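Local coordinates for Abbfa_003403 (Acinetobacter baumannii, PDB 4ZXH), which probably assembles a peptide product as a four-domain nonribosomal peptide synthetase, carrying intermediates on the phosphopantetheine arm of its carrier domain among the adenylation, condensation and thioesterase domains, at residues G257-G262 with M358-L363. Numbering follows the deposited sequence.
Sequences GLVLSG and MFWERL. With PNS (4'-phosphopantetheine), chain B.
Met-358 and Trp-360 project from one face of strand 356-360 onto Val-259 and Leu-260 of helix 255-271, a helix-on-sheet packing within the condensation domain, whose fold belongs to the CoA-dependent acyltransferase class. The axes of 257-262 and 358-360 run nearly antiparallel, at 161°, and approach to 10.1 Å, and no hydrogen bond joins the two segments: the contact is made by side chains. Met-358 has the largest share. Its chain is fully extended, with CG anti to the backbone N (chi1 167°), which carries the thioether straight out to the helix. There Met-358 SD lies against the backbone of Leu-260, 3.8 Å from its CA, while CD1 of the same leucine also touches the sulfur, the two side chains crossing at a slant. The terminal Met-358 CE carries on to Val-259, meeting CG1 at 3.9 Å, the two side chains crossing at roughly a right angle.

The valine divides its branches between two partners, since Val-259 CG2 turns to the indole of Trp-360 and approaches CZ3 at 4.1 Å, these side chains too crossing at about a right angle. Met-407 of the adjoining strand 403-411 touches both Val-259 and Trp-360, and Val-320 of helix 313-329 packs on Leu-260, so the apolar patch takes in a neighbouring strand and helix.

Between Met-358 and Trp-360, the alternation of the strand sends Phe-359 the other way, toward the 4'-phosphopantetheine arm attached at Ser-1008. One strand thus backs onto the hydrophobic core and lines the pantetheine pocket. The arm's terminal sulfur, S44, lies near the plane of the phenyl ring, at its edge, 3.3 Å from Phe-359 CE1.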
loop_
_atom_site.group_PDB
_atom_site.type_symbol
_atom_site.label_atom_id
_atom_site.label_comp_id
_atom_site.label_asym_id
_atom_site.label_seq_id
_atom_site.Cartn_x
_atom_site.Cartn_y
_atom_site.Cartn_z
ATOM N N GLY A 257 -24.267 23.306 -0.013
ATOM C CA GLY A 257 -23.166 23.778 0.803
ATOM C C GLY A 257 -23.307 23.326 2.242
ATOM O O GLY A 257 -22.327 22.993 2.898
ATOM N N LEU A 258 -24.537 23.303 2.738
ATOM C CA LEU A 258 -24.762 22.956 4.132
ATOM C C LEU A 258 -24.395 21.508 4.383
ATOM O O LEU A 258 -23.717 21.185 5.352
ATOM C CB LEU A 258 -26.219 23.209 4.515
ATOM C CG LEU A 258 -26.617 23.068 5.982
ATOM C CD1 LEU A 258 -25.715 23.901 6.860
ATOM C CD2 LEU A 258 -28.063 23.495 6.156
ATOM N N VAL A 259 -24.844 20.631 3.498
ATOM C CA VAL A 259 -24.638 19.213 3.696
ATOM C C VAL A 259 -23.171 18.885 3.490
ATOM O O VAL A 259 -22.622 17.990 4.133
ATOM C CB VAL A 259 -25.529 18.390 2.741
ATOM C CG1 VAL A 259 -25.208 16.897 2.823
ATOM C CG2 VAL A 259 -27.003 18.656 3.039
ATOM N N LEU A 260 -22.516 19.615 2.600
ATOM C CA LEU A 260 -21.090 19.382 2.386
ATOM C C LEU A 260 -20.343 19.721 3.672
ATOM O O LEU A 260 -19.495 18.952 4.121
ATOM C CB LEU A 260 -20.566 20.205 1.208
ATOM C CG LEU A 260 -19.063 20.111 0.949
ATOM C CD1 LEU A 260 -18.703 18.684 0.633
ATOM C CD2 LEU A 260 -18.627 21.039 -0.169
ATOM N N SER A 261 -20.687 20.859 4.276
ATOM C CA SER A 261 -20.137 21.249 5.576
ATOM C C SER A 261 -20.312 20.148 6.615
ATOM O O SER A 261 -19.367 19.796 7.328
ATOM C CB SER A 261 -20.792 22.529 6.078
ATOM O OG SER A 261 -20.403 23.619 5.268
ATOM N N GLY A 262 -21.525 19.607 6.692
ATOM C CA GLY A 262 -21.802 18.469 7.547
ATOM C C GLY A 262 -20.870 17.298 7.272
ATOM O O GLY A 262 -20.417 16.640 8.203
ATOM N N MET A 358 -18.646 13.744 -2.859
ATOM C CA MET A 358 -20.030 14.057 -2.630
ATOM C C MET A 358 -20.697 14.589 -3.892
ATOM O O MET A 358 -20.253 15.599 -4.450
ATOM C CB MET A 358 -20.178 15.069 -1.514
ATOM C CG MET A 358 -21.586 15.612 -1.496
ATOM S SD MET A 358 -21.941 16.658 -0.116
ATOM C CE MET A 358 -23.532 17.257 -0.639
ATOM N N PHE A 359 -21.756 13.903 -4.331
ATOM C CA PHE A 359 -22.497 14.291 -5.534
ATOM C C PHE A 359 -23.812 14.831 -5.073
ATOM O O PHE A 359 -24.452 14.238 -4.208
ATOM C CB PHE A 359 -22.783 13.123 -6.515
ATOM C CG PHE A 359 -21.598 12.260 -6.853
ATOM C CD1 PHE A 359 -20.301 12.686 -6.644
ATOM C CD2 PHE A 359 -21.798 11.004 -7.403
ATOM C CE1 PHE A 359 -19.219 11.869 -6.956
ATOM C CE2 PHE A 359 -20.719 10.178 -7.728
ATOM C CZ PHE A 359 -19.424 10.617 -7.505
ATOM N N TRP A 360 -24.246 15.929 -5.662
ATOM C CA TRP A 360 -25.588 16.410 -5.382
ATOM C C TRP A 360 -26.298 16.609 -6.697
ATOM O O TRP A 360 -26.127 17.641 -7.343
ATOM C CB TRP A 360 -25.555 17.709 -4.589
ATOM C CG TRP A 360 -26.899 18.263 -4.303
ATOM C CD1 TRP A 360 -27.721 18.907 -5.178
ATOM C CD2 TRP A 360 -27.580 18.242 -3.052
ATOM N NE1 TRP A 360 -28.878 19.280 -4.548
ATOM C CE2 TRP A 360 -28.816 18.880 -3.238
ATOM C CE3 TRP A 360 -27.266 17.751 -1.787
ATOM C CZ2 TRP A 360 -29.739 19.034 -2.214
ATOM C CZ3 TRP A 360 -28.180 17.901 -0.773
ATOM C CH2 TRP A 360 -29.402 18.534 -0.989
ATOM N N GLU A 361 -27.089 15.632 -7.112
ATOM C CA GLU A 361 -27.666 15.738 -8.434
ATOM C C GLU A 361 -29.179 15.837 -8.428
ATOM O O GLU A 361 -29.862 14.987 -7.859
ATOM C CB GLU A 361 -27.234 14.565 -9.297
ATOM C CG GLU A 361 -27.454 14.836 -10.766
ATOM C CD GLU A 361 -26.489 14.077 -11.645
ATOM O OE1 GLU A 361 -25.750 13.209 -11.120
ATOM O OE2 GLU A 361 -26.465 14.371 -12.860
ATOM N N ARG A 362 -29.681 16.900 -9.053
ATOM C CA ARG A 362 -31.101 17.035 -9.341
ATOM C C ARG A 362 -31.264 17.543 -10.778
ATOM O O ARG A 362 -30.829 18.646 -11.104
ATOM C CB ARG A 362 -31.790 17.974 -8.335
ATOM N N LEU A 363 -31.860 16.722 -11.644
ATOM C CA LEU A 363 -32.186 17.155 -13.004
ATOM C C LEU A 363 -33.363 18.120 -13.010
ATOM O O LEU A 363 -34.243 18.038 -12.151
ATOM C CB LEU A 363 -32.517 15.964 -13.896
ATOM C CG LEU A 363 -31.418 14.917 -14.010
ATOM C CD1 LEU A 363 -31.828 13.813 -14.989
ATOM C CD2 LEU A 363 -30.098 15.582 -14.406
HETATM O O23 PNS B . -2.582 9.300 -12.687
HETATM P P24 PNS B . -2.881 10.020 -13.975
HETATM O O25 PNS B . -2.000 11.174 -14.372
HETATM O O27 PNS B . -4.384 10.581 -13.803
HETATM C C28 PNS B . -5.452 9.700 -13.470
HETATM C C29 PNS B . -6.748 10.490 -13.439
HETATM C C30 PNS B . -6.882 11.120 -14.827
HETATM C C31 PNS B . -6.658 11.567 -12.358
HETATM C C32 PNS B . -7.913 9.547 -13.102
HETATM O O33 PNS B . -7.493 8.727 -11.999
HETATM C C34 PNS B . -9.170 10.333 -12.782
HETATM O O35 PNS B . -9.708 11.072 -13.605
HETATM N N36 PNS B . -9.702 10.203 -11.575
HETATM C C37 PNS B . -10.903 10.916 -11.172
HETATM C C38 PNS B . -11.955 9.873 -10.797
HETATM C C39 PNS B . -13.319 10.392 -11.134
HETATM O O40 PNS B . -13.502 11.065 -12.138
HETATM N N41 PNS B . -14.255 10.054 -10.258
HETATM C C42 PNS B . -15.660 10.382 -10.287
HETATM C C43 PNS B . -16.089 10.013 -8.881
HETATM S S44 PNS B . -16.094 11.521 -7.903
#